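Local coordinates for protein polyketide synthase (Lyngbya majuscula 19L, PDB 3QIT) that probably acts as a decarboxylating thioesterase that releases the curacin A chain from its polyketide synthase and forms the terminal alkene, at residues G12-C17 with S68-V73; P59-H64 with A83-V88. All coordinates share one frame; numbering follows the deposited sequence.

Interaction 1: residues G12-C17 with S68-V73; sequences GGNQIC and SHLEMV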
ATOM      1  N   GLY B  12       8.683  -4.315  10.493  1.00 18.88           N
ATOM      2  CA  GLY B  12       7.858  -5.013   9.498  1.00 23.06           C
ATOM      3  C   GLY B  12       8.608  -6.083   8.715  1.00 21.46           C
ATOM      4  O   GLY B  12       8.278  -6.354   7.566  1.00 21.92           O
ATOM      5  N   GLY B  13       9.640  -6.668   9.319  1.00 18.55           N
ATOM      6  CA  GLY B  13      10.434  -7.680   8.636  1.00 23.67           C
ATOM      7  C   GLY B  13      11.530  -7.093   7.777  1.00 22.71           C
ATOM      8  O   GLY B  13      12.185  -7.808   7.029  1.00 23.98           O
ATOM      9  N   ASN B  14      11.750  -5.786   7.903  1.00 18.59           N
ATOM     10  CA  ASN B  14      12.716  -5.090   7.060  1.00 17.82           C
ATOM     11  C   ASN B  14      13.678  -4.323   7.953  1.00 18.90           C
ATOM     12  O   ASN B  14      13.519  -4.323   9.166  1.00 18.52           O
ATOM     13  CB  ASN B  14      11.979  -4.124   6.153  1.00 19.00           C
ATOM     14  CG  ASN B  14      11.148  -4.835   5.119  1.00 22.20           C
ATOM     15  OD1 ASN B  14      11.688  -5.411   4.197  1.00 23.69           O
ATOM     16  ND2 ASN B  14       9.826  -4.777   5.260  1.00 25.61           N
ATOM     17  N   GLN B  15      14.680  -3.692   7.354  1.00 15.52           N
ATOM     18  CA  GLN B  15      15.675  -2.960   8.167  1.00 14.32           C
ATOM     19  C   GLN B  15      15.667  -1.506   7.771  1.00 14.74           C
ATOM     20  O   GLN B  15      15.759  -1.168   6.583  1.00 16.77           O
ATOM     21  CB  GLN B  15      17.057  -3.570   7.938  1.00 16.04           C
ATOM     22  CG  GLN B  15      17.155  -5.025   8.418  1.00 19.76           C
ATOM     23  CD  GLN B  15      17.164  -5.126   9.929  1.00 29.94           C
ATOM     24  OE1 GLN B  15      17.682  -4.245  10.605  1.00 30.79           O
ATOM     25  NE2 GLN B  15      16.582  -6.206  10.470  1.00 31.06           N
ATOM     26  N   ILE B  16      15.575  -0.633   8.769  1.00 14.46           N
ATOM     27  CA  ILE B  16      15.662   0.810   8.518  1.00 13.25           C
ATOM     28  C   ILE B  16      17.076   1.254   8.893  1.00 14.26           C
ATOM     29  O   ILE B  16      17.478   1.077  10.022  1.00 16.25           O
ATOM     30  CB  ILE B  16      14.673   1.573   9.415  1.00 14.19           C
ATOM     31  CG1 ILE B  16      13.225   1.157   9.098  1.00 16.38           C
ATOM     32  CG2 ILE B  16      14.841   3.117   9.214  1.00 16.37           C
ATOM     33  CD1 ILE B  16      12.217   1.662  10.150  1.00 17.03           C
ATOM     34  N   CYS B  17      17.786   1.898   7.971  1.00 14.38           N
ATOM     35  CA  CYS B  17      19.091   2.482   8.313  1.00 15.04           C
ATOM     36  C   CYS B  17      18.881   3.898   8.841  1.00 16.31           C
ATOM     37  O   CYS B  17      18.271   4.733   8.152  1.00 13.98           O
ATOM     38  CB  CYS B  17      19.993   2.563   7.072  1.00 15.10           C
ATOM     39  SG  CYS B  17      21.655   3.219   7.539  1.00 19.02           S
ATOM     40  N   SER B  68      16.311  -1.562   3.748  1.00 14.83           N
ATOM     41  CA  SER B  68      15.817  -2.712   2.960  1.00 17.08           C
ATOM     42  C   SER B  68      15.029  -2.305   1.744  1.00 16.01           C
ATOM     43  O   SER B  68      14.317  -1.294   1.747  1.00 16.54           O
ATOM     44  CB  SER B  68      14.880  -3.585   3.810  1.00 19.53           C
ATOM     45  OG  SER B  68      15.581  -4.102   4.879  1.00 22.28           O
ATOM     46  N   HIS B  69      15.122  -3.142   0.708  1.00 14.70           N
ATOM     47  CA  HIS B  69      14.163  -3.055  -0.402  1.00 16.25           C
ATOM     48  C   HIS B  69      12.935  -3.865  -0.004  1.00 18.46           C
ATOM     49  O   HIS B  69      13.062  -4.931   0.645  1.00 19.73           O
ATOM     50  CB  HIS B  69      14.761  -3.637  -1.679  1.00 17.15           C
ATOM     51  CG  HIS B  69      15.945  -2.877  -2.195  1.00 18.99           C
ATOM     52  ND1 HIS B  69      16.505  -3.118  -3.432  1.00 19.70           N
ATOM     53  CD2 HIS B  69      16.670  -1.876  -1.638  1.00 18.52           C
ATOM     54  CE1 HIS B  69      17.527  -2.299  -3.611  1.00 17.33           C
ATOM     55  NE2 HIS B  69      17.656  -1.546  -2.532  1.00 19.38           N
ATOM     56  N   LEU B  70      11.762  -3.383  -0.419  1.00 16.77           N
ATOM     57  CA  LEU B  70      10.518  -4.082  -0.127  1.00 16.49           C
ATOM     58  C   LEU B  70      10.267  -5.109  -1.222  1.00 16.47           C
ATOM     59  O   LEU B  70      10.095  -4.751  -2.394  1.00 20.42           O
ATOM     60  CB  LEU B  70       9.350  -3.095   0.039  1.00 15.13           C
ATOM     61  CG  LEU B  70       9.642  -1.971   1.066  1.00 15.04           C
ATOM     62  CD1 LEU B  70       8.444  -1.032   1.214  1.00 18.86           C
ATOM     63  CD2 LEU B  70       9.998  -2.596   2.431  1.00 16.58           C
ATOM     64  N   GLU B  71      10.251  -6.389  -0.831  1.00 15.20           N
ATOM     65  CA  GLU B  71      10.216  -7.484  -1.811  1.00 18.21           C
ATOM     66  C   GLU B  71       8.903  -7.535  -2.552  1.00 19.65           C
ATOM     67  O   GLU B  71       8.823  -8.044  -3.668  1.00 23.70           O
ATOM     68  CB  GLU B  71      10.426  -8.839  -1.150  1.00 21.86           C
ATOM     69  CG  GLU B  71      11.834  -9.121  -0.670  1.00 31.43           C
ATOM     70  CD  GLU B  71      11.962 -10.567  -0.225  1.00 35.82           C
ATOM     71  OE1 GLU B  71      11.816 -10.822   0.980  1.00 41.07           O
ATOM     72  OE2 GLU B  71      12.149 -11.445  -1.091  1.00 41.57           O
ATOM     73  N   MET B  72       7.862  -7.018  -1.932  1.00 15.78           N
ATOM     74  CA  MET B  72       6.612  -6.870  -2.679  1.00 22.20           C
ATOM     75  C   MET B  72       6.399  -5.415  -3.066  1.00 17.45           C
ATOM     76  O   MET B  72       6.201  -4.556  -2.201  1.00 17.19           O
ATOM     77  CB  MET B  72       5.431  -7.379  -1.906  1.00 23.09           C
ATOM     78  CG  MET B  72       4.209  -7.510  -2.852  1.00 31.38           C
ATOM     79  SD  MET B  72       3.066  -8.618  -2.172  1.00 29.19           S
ATOM     80  CE  MET B  72       2.786  -7.827  -0.595  1.00 28.27           C
ATOM     81  N   VAL B  73       6.408  -5.167  -4.373  1.00 17.51           N
ATOM     82  CA  VAL B  73       6.411  -3.792  -4.942  1.00 18.14           C
ATOM     83  C   VAL B  73       5.257  -2.915  -4.462  1.00 14.00           C
ATOM     84  O   VAL B  73       5.414  -1.699  -4.322  1.00 15.80           O
ATOM     85  CB  VAL B  73       6.326  -3.836  -6.504  1.00 29.34           C
ATOM     86  CG1 VAL B  73       6.332  -2.413  -7.079  1.00 35.68           C
ATOM     87  CG2 VAL B  73       7.466  -4.631  -7.078  1.00 33.96           C
TER
HETATM   88  O   HOH W   1      10.548  -6.951   2.066  1.00 24.31           O
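The side-chain amide of Asn14 is the flat group at the middle of this contact, and a methyl lies over it: Leu70 CD2 is 3.6 Å from Asn14 ND2 and almost as near to CG and OD1, with the two side chains crossing at about a right angle. Ser68 CB meets the same amide at its oxygen end, 3.7 Å from Asn14 OD1. A water donates to Asn14 OD1 at 2.9 Å and accepts from Glu71 N, tying the strand to the loop beyond Leu70. The amide of Gln15 bends away, and the His69 ring turns off to a weak hydrogen bond with Ser200 O.

Two bonds grip the backbone of Gln15. Ser68 N gives a nearly straight one (172°) to Gln15 O, 2.9 Å away and in the carbonyl plane. Ser68 OG, set beside its own backbone N by chi1 -63°, accepts from Gln15 N at 2.7 Å. Ser68 thus serves both N and O of one strand residue, though residues 68-73 form no strand. Met72 of the second subunit packs on Asn14 and Leu70.

Gly12 and Gly13, both at positive phi, form the turn of the beta hairpin of strands 5-11 and 14-21 at the edge of the main sheet. The 68-73 loop, on its way from strand 55-59 to helix 78-91, lies beside the start of the second strand, and Leu70 touches Thr80 of that helix.

Interaction 2: residues P59-H64 with A83-V88; sequences PDLFGH and AQIDRV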
ATOM      1  N   PRO B  59      16.824   9.059   8.536  1.00 14.28           N
ATOM      2  CA  PRO B  59      16.563   7.670   8.089  1.00 13.36           C
ATOM      3  C   PRO B  59      16.637   7.586   6.584  1.00 15.11           C
ATOM      4  O   PRO B  59      16.263   8.537   5.878  1.00 17.36           O
ATOM      5  CB  PRO B  59      15.120   7.413   8.531  1.00 16.87           C
ATOM      6  CG  PRO B  59      14.522   8.756   8.679  1.00 21.34           C
ATOM      7  CD  PRO B  59      15.615   9.683   9.106  1.00 16.06           C
ATOM      8  N   ASP B  60      17.126   6.450   6.084  1.00 13.85           N
ATOM      9  CA  ASP B  60      16.936   6.124   4.675  1.00 12.40           C
ATOM     10  C   ASP B  60      15.493   5.598   4.545  1.00 12.89           C
ATOM     11  O   ASP B  60      15.094   4.644   5.236  1.00 12.52           O
ATOM     12  CB  ASP B  60      17.891   4.998   4.237  1.00 14.47           C
ATOM     13  CG  ASP B  60      19.359   5.429   4.120  1.00 16.15           C
ATOM     14  OD1 ASP B  60      19.675   6.557   3.694  1.00 17.03           O
ATOM     15  OD2 ASP B  60      20.230   4.589   4.445  1.00 16.27           O
ATOM     16  N   LEU B  61      14.704   6.156   3.644  1.00 14.03           N
ATOM     17  CA  LEU B  61      13.374   5.603   3.393  1.00 13.79           C
ATOM     18  C   LEU B  61      13.526   4.203   2.799  1.00 16.00           C
ATOM     19  O   LEU B  61      14.568   3.918   2.185  1.00 13.58           O
ATOM     20  CB  LEU B  61      12.585   6.536   2.469  1.00 16.42           C
ATOM     21  CG  LEU B  61      12.271   7.920   3.045  1.00 17.12           C
ATOM     22  CD1 LEU B  61      11.587   8.776   1.973  1.00 20.69           C
ATOM     23  CD2 LEU B  61      11.406   7.800   4.329  1.00 16.57           C
ATOM     24  N   PHE B  62      12.541   3.319   2.994  1.00 12.65           N
ATOM     25  CA  PHE B  62      12.661   1.959   2.421  1.00 11.02           C
ATOM     26  C   PHE B  62      12.927   2.044   0.925  1.00 13.36           C
ATOM     27  O   PHE B  62      12.426   2.947   0.240  1.00 14.27           O
ATOM     28  CB  PHE B  62      11.407   1.112   2.665  1.00 12.85           C
ATOM     29  CG  PHE B  62      11.283   0.586   4.089  1.00 12.19           C
ATOM     30  CD1 PHE B  62      12.326  -0.117   4.692  1.00 15.25           C
ATOM     31  CD2 PHE B  62      10.107   0.777   4.789  1.00 13.00           C
ATOM     32  CE1 PHE B  62      12.188  -0.602   6.046  1.00 13.33           C
ATOM     33  CE2 PHE B  62       9.953   0.293   6.099  1.00 14.42           C
ATOM     34  CZ  PHE B  62      10.998  -0.393   6.726  1.00 18.59           C
ATOM     35  N   GLY B  63      13.771   1.138   0.440  1.00 13.16           N
ATOM     36  CA  GLY B  63      14.207   1.154  -0.954  1.00 16.66           C
ATOM     37  C   GLY B  63      15.290   2.168  -1.310  1.00 14.96           C
ATOM     38  O   GLY B  63      15.739   2.202  -2.449  1.00 15.96           O
ATOM     39  N   HIS B  64      15.704   2.994  -0.346  1.00 12.46           N
ATOM     40  CA  HIS B  64      16.690   4.059  -0.586  1.00 12.79           C
ATOM     41  C   HIS B  64      17.903   3.798   0.292  1.00 15.10           C
ATOM     42  O   HIS B  64      17.802   3.139   1.327  1.00 13.71           O
ATOM     43  CB  HIS B  64      16.129   5.421  -0.151  1.00 11.48           C
ATOM     44  CG  HIS B  64      14.990   5.918  -0.997  1.00 11.50           C
ATOM     45  ND1 HIS B  64      13.722   5.374  -0.955  1.00 13.90           N
ATOM     46  CD2 HIS B  64      14.935   6.937  -1.884  1.00 14.94           C
ATOM     47  CE1 HIS B  64      12.931   6.035  -1.787  1.00 16.33           C
ATOM     48  NE2 HIS B  64      13.647   6.980  -2.376  1.00 16.48           N
ATOM     49  N   ALA B  83       4.391   5.161   8.030  1.00 15.59           N
ATOM     50  CA  ALA B  83       4.510   4.215   9.132  1.00 15.11           C
ATOM     51  C   ALA B  83       5.974   4.049   9.548  1.00 14.69           C
ATOM     52  O   ALA B  83       6.278   3.842  10.728  1.00 15.50           O
ATOM     53  CB  ALA B  83       3.883   2.831   8.741  1.00 17.68           C
ATOM     54  N   GLN B  84       6.872   4.041   8.561  1.00 14.22           N
ATOM     55  CA  GLN B  84       8.298   3.928   8.802  1.00 12.86           C
ATOM     56  C   GLN B  84       8.774   5.128   9.622  1.00 14.27           C
ATOM     57  O   GLN B  84       9.522   4.953  10.583  1.00 15.99           O
ATOM     58  CB  GLN B  84       9.071   3.884   7.456  1.00 14.33           C
ATOM     59  CG  GLN B  84      10.575   3.695   7.623  1.00 14.27           C
ATOM     60  CD  GLN B  84      11.376   3.939   6.329  1.00 15.46           C
ATOM     61  OE1 GLN B  84      10.821   4.088   5.226  1.00 14.27           O
ATOM     62  NE2 GLN B  84      12.696   3.962   6.476  1.00 16.28           N
ATOM     63  N   ILE B  85       8.385   6.339   9.207  1.00 15.36           N
ATOM     64  CA  ILE B  85       8.776   7.550   9.972  1.00 16.33           C
ATOM     65  C   ILE B  85       8.191   7.543  11.414  1.00 19.42           C
ATOM     66  O   ILE B  85       8.893   7.872  12.364  1.00 18.43           O
ATOM     67  CB  ILE B  85       8.431   8.841   9.227  1.00 14.59           C
ATOM     68  CG1 ILE B  85       9.255   8.933   7.948  1.00 16.70           C
ATOM     69  CG2 ILE B  85       8.680  10.100  10.118  1.00 17.30           C
ATOM     70  CD1 ILE B  85       8.705   9.911   6.944  1.00 21.51           C
ATOM     71  N   ASP B  86       6.928   7.151  11.557  1.00 18.51           N
ATOM     72  CA  ASP B  86       6.293   6.991  12.892  1.00 18.92           C
ATOM     73  C   ASP B  86       7.107   6.012  13.747  1.00 22.05           C
ATOM     74  O   ASP B  86       7.372   6.269  14.931  1.00 21.05           O
ATOM     75  CB  ASP B  86       4.862   6.476  12.734  1.00 19.66           C
ATOM     76  CG  ASP B  86       3.955   6.788  13.937  1.00 27.93           C
ATOM     77  OD1 ASP B  86       4.173   7.803  14.647  1.00 24.35           O
ATOM     78  OD2 ASP B  86       2.986   6.020  14.143  1.00 25.60           O
ATOM     79  N   ARG B  87       7.517   4.890  13.154  1.00 18.05           N
ATOM     80  CA  ARG B  87       8.357   3.930  13.878  1.00 20.59           C
ATOM     81  C   ARG B  87       9.687   4.546  14.350  1.00 22.29           C
ATOM     82  O   ARG B  87      10.112   4.310  15.483  1.00 19.78           O
ATOM     83  CB  ARG B  87       8.622   2.692  13.012  1.00 18.71           C
ATOM     84  CG  ARG B  87       9.519   1.662  13.675  1.00 21.79           C
ATOM     85  CD  ARG B  87       8.836   1.093  14.924  1.00 27.02           C
ATOM     86  NE  ARG B  87       9.686   0.142  15.627  1.00 30.59           N
ATOM     87  CZ  ARG B  87      10.549   0.478  16.583  1.00 36.70           C
ATOM     88  NH1 ARG B  87      10.676   1.750  16.957  1.00 32.09           N
ATOM     89  NH2 ARG B  87      11.276  -0.460  17.175  1.00 37.86           N
ATOM     90  N   VAL B  88      10.324   5.344  13.485  1.00 18.49           N
ATOM     91  CA  VAL B  88      11.580   6.014  13.823  1.00 18.22           C
ATOM     92  C   VAL B  88      11.364   6.979  14.998  1.00 19.06           C
ATOM     93  O   VAL B  88      12.161   7.003  15.945  1.00 23.07           O
ATOM     94  CB  VAL B  88      12.161   6.798  12.609  1.00 18.80           C
ATOM     95  CG1 VAL B  88      13.355   7.627  13.064  1.00 18.62           C
ATOM     96  CG2 VAL B  88      12.596   5.826  11.488  1.00 17.19           C
TER
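This is a buried loop-to-helix contact inside the beta-alpha-beta crossover from strand 55-59, through helix 78-91, to strand 97-102 of the alpha/beta hydrolase fold. One side chain carries most of it. Gln84 reaches from the helix with CG anti to its backbone N (chi1 -177°) and the chain extended beyond, so its amide meets the backbone of the chain leaving strand 55-59 with its N/O edge, not its face. There Gln84 NE2 donates to Asp60 O at 2.8 Å, with the acceptor close to the amide plane, while OE1 takes the N-H of Phe62 on a lone pair, 2.9 Å from Phe62 N. The same group stacks over one face of the Phe62 ring: Gln84 CD stands 3.7 Å above the ring plane, offset toward the rim, and ring and amide planes differ by 27°. Leu61 CD2 flanks OE1 and continues to Ile85 CD1 at 4.3 Å. A second apolar touch, Pro59 CB to Val88 CG2 at 4.2 Å, closes the strand end one helical turn farther on.

Beyond Phe62 the chain reverses in a type II beta turn from Leu61 to His64, with Gly63 at positive phi. The His64 ring folds back so that ND1 donates to Phe62 O at 3.0 Å. Met104 and Leu108 of helix 104-115 pack on Leu61, whose side chain lies near the probable nucleophile elbow.

With both ends of the Gln84 amide engaged, its orientation is settled: oxygen toward Phe62 N, nitrogen toward Asp60 O. The amide offers its N-H and C=O side by side, much as one residue of a parallel strand would to Asp60 O and Phe62 N, satisfying two polar backbone atoms deep in the core, and Asp60 O is further bonded by Ser67 OG.

Interaction 2 is core and interaction 1 surface, yet their centres lie only 9 Å apart and both rest on the loop between strand 55-59 and helix 78-91: residues 59-64 lean on the helix, 68-73 on strand 14-21. They meet directly. Ser68 O probably accepts a hydrogen bond from Gly63 N, Cys17 O probably one from Asp60 N, and Asn14 CB packs on Phe62 CE1 at 3.5 Å. Each uses a side chain to bond loop or strand backbone, but the buried one does so with a glutamine amide among apolar groups, whereas the outer one pairs backbone with backbone, adds a serine hydroxyl as acceptor, and includes a bridging water. Both also touch the second subunit.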